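Putative acetyltransferase Ta0821 (Thermoplasma acidophilum DSM 1728, PDB 3C26) is a putative acetyltransferase of the GNAT family that probably transfers acyl groups other than amino-acyl groups. Local coordinates at residues A[36-46]-A[122-130]; A[78-86]-A[176-184]. All coordinates share one frame; numbering follows the deposited sequence.

In the fold
Two contacts reach the same sheet through its neighbouring parallel strands 85-92 and 119-125. Contact 1 sets the end of helix 31-40 and the start of helix 45-58 against strand 119-125 and the turn after it; contact 2 sets the hairpin of strands 70-79 and 85-92 against the small hairpin 174-177/180-183. Their centres lie about 20 Å apart, on opposite sides of the chain's centre, yet they touch: Met-45 CA lies 3.5 Å from Trp-179 CH2, and Ala-123 CB 3.8 Å from Phe-176 CZ. The two strands probably correspond to the pair that, in GNAT enzymes, usually part to admit the acyl-CoA cofactor, so the nitrate beside Ser-122, probably from the crystallisation liquor, may lie near that site.

Contact 1: A[36-46]-A[122-130]; sequences YSKLADTGTMD and SAVYSWNEP. With EDO (1,2-ethanediol), chain H; NO3 (nitrate ion), chain D; EDO (1,2-ethanediol), chain I.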
loop_
_atom_site.group_PDB
_atom_site.type_symbol
_atom_site.label_atom_id
_atom_site.label_comp_id
_atom_site.label_asym_id
_atom_site.label_seq_id
_atom_site.Cartn_x
_atom_site.Cartn_y
_atom_site.Cartn_z
ATOM N N TYR A 36 -4.305 -9.174 3.197
ATOM C CA TYR A 36 -2.912 -9.662 3.076
ATOM C C TYR A 36 -2.528 -9.937 1.607
ATOM O O TYR A 36 -1.456 -9.562 1.127
ATOM C CB TYR A 36 -2.665 -10.966 3.878
ATOM C CG TYR A 36 -1.217 -11.365 3.843
ATOM C CD1 TYR A 36 -0.313 -10.908 4.807
ATOM C CD2 TYR A 36 -0.709 -12.133 2.784
ATOM C CE1 TYR A 36 1.066 -11.239 4.718
ATOM C CE2 TYR A 36 0.616 -12.465 2.708
ATOM C CZ TYR A 36 1.516 -11.995 3.686
ATOM O OH TYR A 36 2.868 -12.367 3.604
ATOM N N SER A 37 -3.407 -10.638 0.905
ATOM C CA SER A 37 -3.112 -11.036 -0.468
ATOM C C SER A 37 -2.891 -9.837 -1.362
ATOM O O SER A 37 -1.987 -9.798 -2.181
ATOM C CB SER A 37 -4.263 -11.871 -1.063
ATOM O OG SER A 37 -4.557 -12.980 -0.242
ATOM N N LYS A 38 -3.736 -8.833 -1.211
ATOM C CA LYS A 38 -3.613 -7.634 -2.041
ATOM C C LYS A 38 -2.304 -6.918 -1.753
ATOM O O LYS A 38 -1.649 -6.437 -2.645
ATOM C CB LYS A 38 -4.789 -6.677 -1.817
ATOM C CG LYS A 38 -6.176 -7.217 -2.171
ATOM C CD LYS A 38 -7.160 -6.061 -2.056
ATOM C CE LYS A 38 -8.617 -6.396 -2.307
ATOM N NZ LYS A 38 -9.494 -5.156 -2.077
ATOM N N LEU A 39 -1.961 -6.835 -0.486
ATOM C CA LEU A 39 -0.748 -6.152 -0.040
ATOM C C LEU A 39 0.472 -6.928 -0.546
ATOM O O LEU A 39 1.450 -6.358 -1.069
ATOM C CB LEU A 39 -0.745 -5.961 1.479
ATOM C CG LEU A 39 -1.771 -4.911 2.026
ATOM C CD1 LEU A 39 -1.882 -4.873 3.573
ATOM C CD2 LEU A 39 -1.480 -3.478 1.475
ATOM N N ALA A 40 0.367 -8.232 -0.491
ATOM C CA ALA A 40 1.501 -9.097 -0.859
ATOM C C ALA A 40 1.852 -8.929 -2.347
ATOM O O ALA A 40 3.017 -9.051 -2.738
ATOM C CB ALA A 40 1.192 -10.589 -0.531
ATOM N N ASP A 41 0.825 -8.627 -3.137
ATOM C CA ASP A 41 0.959 -8.410 -4.590
ATOM C C ASP A 41 1.733 -7.151 -4.919
ATOM O O ASP A 41 2.229 -7.005 -6.012
ATOM C CB ASP A 41 -0.405 -8.342 -5.270
ATOM C CG ASP A 41 -1.080 -9.700 -5.351
ATOM O OD1 ASP A 41 -0.370 -10.705 -5.178
ATOM O OD2 ASP A 41 -2.325 -9.774 -5.564
ATOM N N THR A 42 1.865 -6.257 -3.953
ATOM C CA THR A 42 2.549 -4.969 -4.156
ATOM C C THR A 42 4.085 -5.093 -3.992
ATOM O O THR A 42 4.819 -4.103 -4.067
ATOM C CB THR A 42 1.976 -3.827 -3.266
ATOM O OG1 THR A 42 2.307 -4.044 -1.905
ATOM C CG2 THR A 42 0.468 -3.676 -3.438
ATOM N N GLY A 43 4.524 -6.331 -3.750
ATOM C CA GLY A 43 5.918 -6.703 -3.621
ATOM C C GLY A 43 6.209 -8.027 -4.257
ATOM O O GLY A 43 5.295 -8.694 -4.777
ATOM N N THR A 44 7.471 -8.461 -4.187
ATOM C CA THR A 44 7.880 -9.655 -4.917
ATOM C C THR A 44 8.594 -10.692 -4.088
ATOM O O THR A 44 9.078 -11.694 -4.597
ATOM C CB THR A 44 8.739 -9.281 -6.140
ATOM O OG1 THR A 44 9.980 -8.734 -5.707
ATOM C CG2 THR A 44 8.021 -8.291 -7.041
HETATM N N MSE A 45 8.609 -10.480 -2.781
HETATM C CA MSE A 45 9.233 -11.444 -1.899
HETATM C C MSE A 45 8.560 -12.817 -1.973
HETATM O O MSE A 45 9.214 -13.841 -1.895
HETATM C CB MSE A 45 9.217 -10.975 -0.454
HETATM C CG MSE A 45 10.118 -11.785 0.420
HETATM SE SE MSE A 45 10.619 -10.920 2.113
HETATM C CE MSE A 45 8.878 -10.787 2.967
ATOM N N ASP A 46 7.251 -12.822 -2.140
ATOM C CA ASP A 46 6.488 -14.082 -2.187
ATOM C C ASP A 46 6.833 -14.885 -3.409
ATOM O O ASP A 46 6.927 -16.109 -3.345
ATOM C CB ASP A 46 4.947 -13.875 -2.121
ATOM C CG ASP A 46 4.430 -13.708 -0.684
ATOM O OD1 ASP A 46 4.123 -14.728 -0.042
ATOM O OD2 ASP A 46 4.392 -12.574 -0.159
ATOM N N SER A 122 16.158 -10.451 9.449
ATOM C CA SER A 122 14.964 -10.811 8.700
ATOM C C SER A 122 14.373 -9.581 8.021
ATOM O O SER A 122 14.429 -8.457 8.551
ATOM C CB SER A 122 13.915 -11.464 9.627
ATOM O OG SER A 122 12.921 -12.202 8.917
ATOM N N ALA A 123 13.744 -9.845 6.873
ATOM C CA ALA A 123 13.108 -8.820 6.121
ATOM C C ALA A 123 11.590 -8.901 6.300
ATOM O O ALA A 123 10.969 -9.963 6.125
ATOM C CB ALA A 123 13.520 -8.893 4.626
ATOM N N VAL A 124 11.010 -7.762 6.671
ATOM C CA VAL A 124 9.561 -7.639 6.911
ATOM C C VAL A 124 8.940 -6.436 6.174
ATOM O O VAL A 124 9.459 -5.343 6.230
ATOM C CB VAL A 124 9.248 -7.501 8.422
ATOM C CG1 VAL A 124 7.781 -7.601 8.657
ATOM C CG2 VAL A 124 10.053 -8.549 9.236
ATOM N N TYR A 125 7.852 -6.674 5.432
ATOM C CA TYR A 125 7.169 -5.572 4.740
ATOM C C TYR A 125 6.645 -4.563 5.748
ATOM O O TYR A 125 6.175 -4.926 6.808
ATOM C CB TYR A 125 6.003 -6.061 3.911
ATOM C CG TYR A 125 6.333 -6.743 2.604
ATOM C CD1 TYR A 125 6.929 -6.040 1.562
ATOM C CD2 TYR A 125 5.953 -8.049 2.369
ATOM C CE1 TYR A 125 7.191 -6.625 0.381
ATOM C CE2 TYR A 125 6.173 -8.639 1.144
ATOM C CZ TYR A 125 6.814 -7.939 0.170
ATOM O OH TYR A 125 7.006 -8.529 -1.077
ATOM N N SER A 126 6.745 -3.289 5.390
ATOM C CA SER A 126 6.323 -2.155 6.245
ATOM C C SER A 126 4.821 -2.218 6.591
ATOM O O SER A 126 4.380 -1.672 7.595
ATOM C CB SER A 126 6.574 -0.829 5.529
ATOM O OG SER A 126 5.913 -0.798 4.256
ATOM N N TRP A 127 4.035 -2.888 5.755
ATOM C CA TRP A 127 2.559 -3.017 5.999
ATOM C C TRP A 127 2.180 -4.265 6.804
ATOM O O TRP A 127 1.020 -4.477 7.174
ATOM C CB TRP A 127 1.793 -3.058 4.668
ATOM C CG TRP A 127 2.330 -4.058 3.649
ATOM C CD1 TRP A 127 3.077 -3.747 2.534
ATOM C CD2 TRP A 127 2.119 -5.465 3.596
ATOM N NE1 TRP A 127 3.383 -4.871 1.845
ATOM C CE2 TRP A 127 2.791 -5.944 2.449
ATOM C CE3 TRP A 127 1.446 -6.386 4.418
ATOM C CZ2 TRP A 127 2.814 -7.306 2.096
ATOM C CZ3 TRP A 127 1.448 -7.746 4.053
ATOM C CH2 TRP A 127 2.131 -8.188 2.911
ATOM N N ASN A 128 3.165 -5.127 7.057
ATOM C CA ASN A 128 2.884 -6.417 7.700
ATOM C C ASN A 128 2.955 -6.277 9.205
ATOM O O ASN A 128 3.868 -6.738 9.865
ATOM C CB ASN A 128 3.783 -7.530 7.180
ATOM C CG ASN A 128 3.310 -8.882 7.620
ATOM O OD1 ASN A 128 2.344 -8.974 8.370
ATOM N ND2 ASN A 128 3.946 -9.958 7.117
ATOM N N GLU A 129 1.928 -5.619 9.715
ATOM C CA GLU A 129 1.884 -5.213 11.087
ATOM C C GLU A 129 1.995 -6.378 12.072
ATOM O O GLU A 129 2.700 -6.254 13.055
ATOM C CB GLU A 129 0.641 -4.384 11.380
ATOM C CG GLU A 129 0.722 -3.640 12.679
ATOM C CD GLU A 129 1.748 -2.480 12.685
ATOM O OE1 GLU A 129 2.205 -2.029 11.632
ATOM O OE2 GLU A 129 2.083 -2.014 13.790
ATOM N N PRO A 130 1.253 -7.493 11.846
ATOM C CA PRO A 130 1.372 -8.636 12.763
ATOM C C PRO A 130 2.804 -9.198 12.800
ATOM O O PRO A 130 3.321 -9.545 13.847
ATOM C CB PRO A 130 0.398 -9.644 12.150
ATOM C CG PRO A 130 -0.656 -8.778 11.544
ATOM C CD PRO A 130 0.120 -7.669 10.910
HETATM C C1 EDO H . 1.710 1.277 4.022
HETATM O O1 EDO H . 1.718 0.495 2.816
HETATM C C2 EDO H . 2.562 0.598 5.076
HETATM O O2 EDO H . 3.876 0.789 4.599
HETATM N N NO3 D . 9.808 -12.809 9.367
HETATM O O1 NO3 D . 10.267 -14.115 9.285
HETATM O O2 NO3 D . 10.302 -11.839 8.484
HETATM O O3 NO3 D . 8.818 -12.479 10.303
HETATM C C1 EDO I . 6.438 -1.843 14.131
HETATM O O1 EDO I . 5.101 -2.369 14.202
HETATM C C2 EDO I . 6.928 -1.431 15.506
HETATM O O2 EDO I . 6.922 -2.584 16.339
HETATM O O HOH W 1 5.168 -10.461 -1.756
HETATM O O HOH W 2 4.724 -4.025 -0.577
#
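Leu-39 lays its CB over the centre of the Trp-127 six-membered ring, 3.5 Å from the centroid and almost on the ring normal, a CH-pi contact that CD1 extends toward CE3. Tyr-125 CB, in the same segment as the indole, packs on the opposite face, nearer its rim. Trp-127 CG sits between the backbone N and carbonyl carbon (chi1 50°), which swings the indole against the helix. There its edge meets the face of Tyr-36 in an offset edge-to-face pair, planes at 75° and centroids 5.2 Å apart, while the Tyr-36 hydroxyl bonds to Ser-24. Farther along, Met-45, present as selenomethionine, holds SE above the Tyr-125 ring at a distance, and its CE lies 3.9 Å from Tyr-125 CE2.

The outer edge is polar. Tyr-125 OH accepts from Met-45 N at 3.0 Å and donates to a water, which gives protons to Ala-40 O and Asp-46 OD2 and accepts from Asp-46 N. A second water takes the indole proton, 2.9 Å from Trp-127 NE1, and donates to Thr-42 OG1, itself bonded to Leu-39 O. Thr-42 also packs on Ala-256 of the second subunit. An aromatic core thus joins helix 31-40 and the start of helix 45-58 to the end of strand 119-125 and the turn after it; water satisfies the indole N-H, Met-45 N and water the phenol oxygen, which probably helps to fix the ring rotations.

Contact 2: A[78-86]-A[176-184]; sequences EKLPDGSVM and FIDWKYMCS
Lys-180 and Glu-78 cross at about a right angle, and the ammonium reaches the carboxylate on its syn side, 34° out of the plane, with Lys-180 NZ 2.9 Å from Glu-78 OE2. The lysine gets there by bending at chi3 (-87°), while the glutamate chain runs extended beyond CG. Asp-178 adds a longer salt bridge to the same NZ, and Tyr-194 OH is a further partner, so one positive end is shared by two acids and a phenol. Leu-80 lies obliquely against the aliphatic part of this lysine: Leu-80 CD2 lies 3.5 Å from Lys-180 CD. Its other methyl, CD1, turns to Tyr-181 O and to Met-182 CB, crossing the latter side chain at about a right angle.

Met-86, a selenomethionine like Met-182, is folded at chi2 and passes over the backbone of the turn: its CE is 3.4 Å from Trp-179 O and 3.9 Å from Phe-176 CE1, and its SE 3.6 Å from Tyr-181 N, a buried amide without a partner in the model.

At the other end Asp-82 divides its carboxylate. OD1 accepts from Ser-84 N, closing an Asx turn, and from Ser-84 OG at 2.6 Å; OD2 takes the Cys-183 N-H at 3.0 Å from 50° out of the carboxylate plane, and also pairs with Arg-121. Replacing Asp-82 by alanine is likely to leave the Cys-183 N-H without this acceptor, deprive Arg-121 of its carboxylate and open the Asx turn at Ser-84. Cys-183 is itself tied to Cys-174 by a disulfide. The two hairpins are therefore joined by a salt bridge at one end, a carboxylate-to-amide hydrogen bond at the other, and between them the apolar Leu-80, Met-86 and Met-182.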
loop_
_atom_site.group_PDB
_atom_site.type_symbol
_atom_site.label_atom_id
_atom_site.label_comp_id
_atom_site.label_asym_id
_atom_site.label_seq_id
_atom_site.Cartn_x
_atom_site.Cartn_y
_atom_site.Cartn_z
ATOM N N GLU A 78 19.872 -19.085 6.818
ATOM C CA GLU A 78 21.075 -19.118 6.033
ATOM C C GLU A 78 22.165 -18.270 6.637
ATOM O O GLU A 78 22.006 -17.063 6.794
ATOM C CB GLU A 78 20.802 -18.690 4.583
ATOM C CG GLU A 78 22.079 -18.721 3.784
ATOM C CD GLU A 78 21.877 -18.652 2.306
ATOM O OE1 GLU A 78 20.852 -19.140 1.824
ATOM O OE2 GLU A 78 22.770 -18.098 1.631
ATOM N N LYS A 79 23.279 -18.937 6.953
ATOM C CA LYS A 79 24.438 -18.277 7.556
ATOM C C LYS A 79 25.102 -17.444 6.475
ATOM O O LYS A 79 25.304 -17.900 5.358
ATOM C CB LYS A 79 25.403 -19.289 8.172
ATOM C CG LYS A 79 26.532 -18.660 8.971
ATOM C CD LYS A 79 27.213 -19.662 9.813
ATOM C CE LYS A 79 26.872 -19.475 11.290
ATOM N NZ LYS A 79 27.532 -20.548 12.163
ATOM N N LEU A 80 25.399 -16.206 6.822
ATOM C CA LEU A 80 25.959 -15.228 5.896
ATOM C C LEU A 80 27.456 -15.103 6.143
ATOM O O LEU A 80 27.964 -15.640 7.097
ATOM C CB LEU A 80 25.269 -13.886 6.059
ATOM C CG LEU A 80 23.720 -13.906 6.021
ATOM C CD1 LEU A 80 23.186 -12.507 6.075
ATOM C CD2 LEU A 80 23.242 -14.684 4.771
ATOM N N PRO A 81 28.159 -14.401 5.273
ATOM C CA PRO A 81 29.610 -14.332 5.399
ATOM C C PRO A 81 30.079 -13.521 6.623
ATOM O O PRO A 81 31.171 -13.733 7.146
ATOM C CB PRO A 81 30.047 -13.661 4.087
ATOM C CG PRO A 81 28.924 -13.784 3.163
ATOM C CD PRO A 81 27.669 -13.817 4.017
ATOM N N ASP A 82 29.267 -12.581 7.062
ATOM C CA ASP A 82 29.632 -11.769 8.246
ATOM C C ASP A 82 29.376 -12.558 9.551
ATOM O O ASP A 82 29.642 -12.089 10.654
ATOM C CB ASP A 82 28.901 -10.422 8.251
ATOM C CG ASP A 82 27.406 -10.576 8.242
ATOM O OD1 ASP A 82 26.923 -11.708 8.315
ATOM O OD2 ASP A 82 26.695 -9.565 8.140
ATOM N N GLY A 83 28.857 -13.762 9.403
ATOM C CA GLY A 83 28.653 -14.654 10.530
ATOM C C GLY A 83 27.233 -14.594 11.073
ATOM O O GLY A 83 26.866 -15.352 11.964
ATOM N N SER A 84 26.429 -13.682 10.525
ATOM C CA SER A 84 25.017 -13.560 10.952
ATOM C C SER A 84 24.217 -14.641 10.250
ATOM O O SER A 84 24.733 -15.345 9.376
ATOM C CB SER A 84 24.414 -12.209 10.608
ATOM O OG SER A 84 24.475 -11.981 9.229
ATOM N N VAL A 85 22.962 -14.781 10.659
ATOM C CA VAL A 85 22.040 -15.737 10.029
ATOM C C VAL A 85 20.808 -14.974 9.581
ATOM O O VAL A 85 20.147 -14.317 10.370
ATOM C CB VAL A 85 21.645 -16.926 10.986
ATOM C CG1 VAL A 85 20.579 -17.822 10.358
ATOM C CG2 VAL A 85 22.889 -17.708 11.387
HETATM N N MSE A 86 20.489 -15.120 8.305
HETATM C CA MSE A 86 19.290 -14.524 7.735
HETATM C C MSE A 86 18.187 -15.524 7.837
HETATM O O MSE A 86 18.340 -16.691 7.516
HETATM C CB MSE A 86 19.459 -14.201 6.248
HETATM C CG MSE A 86 18.390 -13.355 5.702
HETATM SE SE MSE A 86 18.550 -11.514 6.215
HETATM C CE MSE A 86 17.120 -10.694 5.233
ATOM N N PHE A 176 21.874 -5.538 0.703
ATOM C CA PHE A 176 20.908 -6.575 0.353
ATOM C C PHE A 176 21.478 -7.273 -0.841
ATOM O O PHE A 176 21.703 -6.654 -1.874
ATOM C CB PHE A 176 19.518 -6.031 0.016
ATOM C CG PHE A 176 18.452 -6.457 0.970
ATOM C CD1 PHE A 176 18.307 -7.787 1.319
ATOM C CD2 PHE A 176 17.546 -5.551 1.465
ATOM C CE1 PHE A 176 17.307 -8.219 2.174
ATOM C CE2 PHE A 176 16.538 -5.973 2.330
ATOM C CZ PHE A 176 16.429 -7.330 2.669
ATOM N N ILE A 177 21.796 -8.546 -0.671
ATOM C CA ILE A 177 22.230 -9.350 -1.769
ATOM C C ILE A 177 21.443 -10.661 -1.775
ATOM O O ILE A 177 21.409 -11.392 -0.782
ATOM C CB ILE A 177 23.703 -9.625 -1.705
ATOM C CG1 ILE A 177 24.486 -8.297 -1.757
ATOM C CG2 ILE A 177 24.152 -10.491 -2.869
ATOM C CD1 ILE A 177 25.972 -8.506 -1.915
ATOM N N ASP A 178 20.816 -10.954 -2.898
ATOM C CA ASP A 178 20.007 -12.190 -2.997
ATOM C C ASP A 178 19.151 -12.393 -1.753
ATOM O O ASP A 178 19.177 -13.444 -1.114
ATOM C CB ASP A 178 20.900 -13.405 -3.210
ATOM C CG ASP A 178 20.110 -14.710 -3.437
ATOM O OD1 ASP A 178 19.014 -14.667 -3.972
ATOM O OD2 ASP A 178 20.621 -15.794 -3.101
ATOM N N TRP A 179 18.431 -11.336 -1.391
ATOM C CA TRP A 179 17.445 -11.316 -0.277
ATOM C C TRP A 179 17.990 -11.560 1.125
ATOM O O TRP A 179 17.257 -11.912 2.058
ATOM C CB TRP A 179 16.267 -12.267 -0.544
ATOM C CG TRP A 179 15.457 -11.873 -1.716
ATOM C CD1 TRP A 179 15.702 -12.226 -3.027
ATOM C CD2 TRP A 179 14.299 -11.019 -1.747
ATOM N NE1 TRP A 179 14.784 -11.643 -3.834
ATOM C CE2 TRP A 179 13.890 -10.928 -3.089
ATOM C CE3 TRP A 179 13.582 -10.317 -0.776
ATOM C CZ2 TRP A 179 12.790 -10.169 -3.495
ATOM C CZ3 TRP A 179 12.474 -9.573 -1.188
ATOM C CH2 TRP A 179 12.109 -9.500 -2.535
ATOM N N LYS A 180 19.287 -11.362 1.229
ATOM C CA LYS A 180 20.034 -11.471 2.459
ATOM C C LYS A 180 20.703 -10.115 2.719
ATOM O O LYS A 180 21.331 -9.548 1.847
ATOM C CB LYS A 180 21.072 -12.602 2.331
ATOM C CG LYS A 180 20.483 -13.987 2.129
ATOM C CD LYS A 180 21.526 -15.040 1.708
ATOM C CE LYS A 180 21.708 -15.061 0.214
ATOM N NZ LYS A 180 22.804 -16.002 -0.326
ATOM N N TYR A 181 20.519 -9.589 3.927
ATOM C CA TYR A 181 21.189 -8.361 4.337
ATOM C C TYR A 181 22.487 -8.746 5.072
ATOM O O TYR A 181 22.478 -9.276 6.184
ATOM C CB TYR A 181 20.271 -7.474 5.212
ATOM C CG TYR A 181 20.744 -6.036 5.320
ATOM C CD1 TYR A 181 20.585 -5.144 4.241
ATOM C CD2 TYR A 181 21.321 -5.553 6.485
ATOM C CE1 TYR A 181 20.976 -3.840 4.327
ATOM C CE2 TYR A 181 21.746 -4.253 6.551
ATOM C CZ TYR A 181 21.588 -3.403 5.476
ATOM O OH TYR A 181 22.015 -2.097 5.590
HETATM N N MSE A 182 23.597 -8.428 4.439
HETATM C CA MSE A 182 24.905 -8.858 4.903
HETATM C C MSE A 182 25.920 -7.735 4.874
HETATM O O MSE A 182 25.844 -6.831 4.058
HETATM C CB MSE A 182 25.408 -10.001 3.991
HETATM C CG MSE A 182 25.635 -9.593 2.548
HETATM SE SE MSE A 182 26.261 -11.034 1.317
HETATM C CE MSE A 182 24.618 -12.014 1.078
ATOM N N CYS A 183 26.891 -7.838 5.753
ATOM C CA CYS A 183 27.942 -6.852 5.842
ATOM C C CYS A 183 29.298 -7.474 5.575
ATOM O O CYS A 183 29.528 -8.675 5.759
ATOM C CB CYS A 183 27.944 -6.145 7.197
ATOM S SG CYS A 183 26.281 -5.666 7.783
ATOM N N SER A 184 30.169 -6.634 5.063
ATOM C CA SER A 184 31.570 -7.012 4.883
ATOM C C SER A 184 32.448 -5.770 4.741
ATOM O O SER A 184 32.210 -4.926 3.865
ATOM C CB SER A 184 31.750 -7.955 3.699
ATOM O OG SER A 184 33.128 -8.085 3.413
#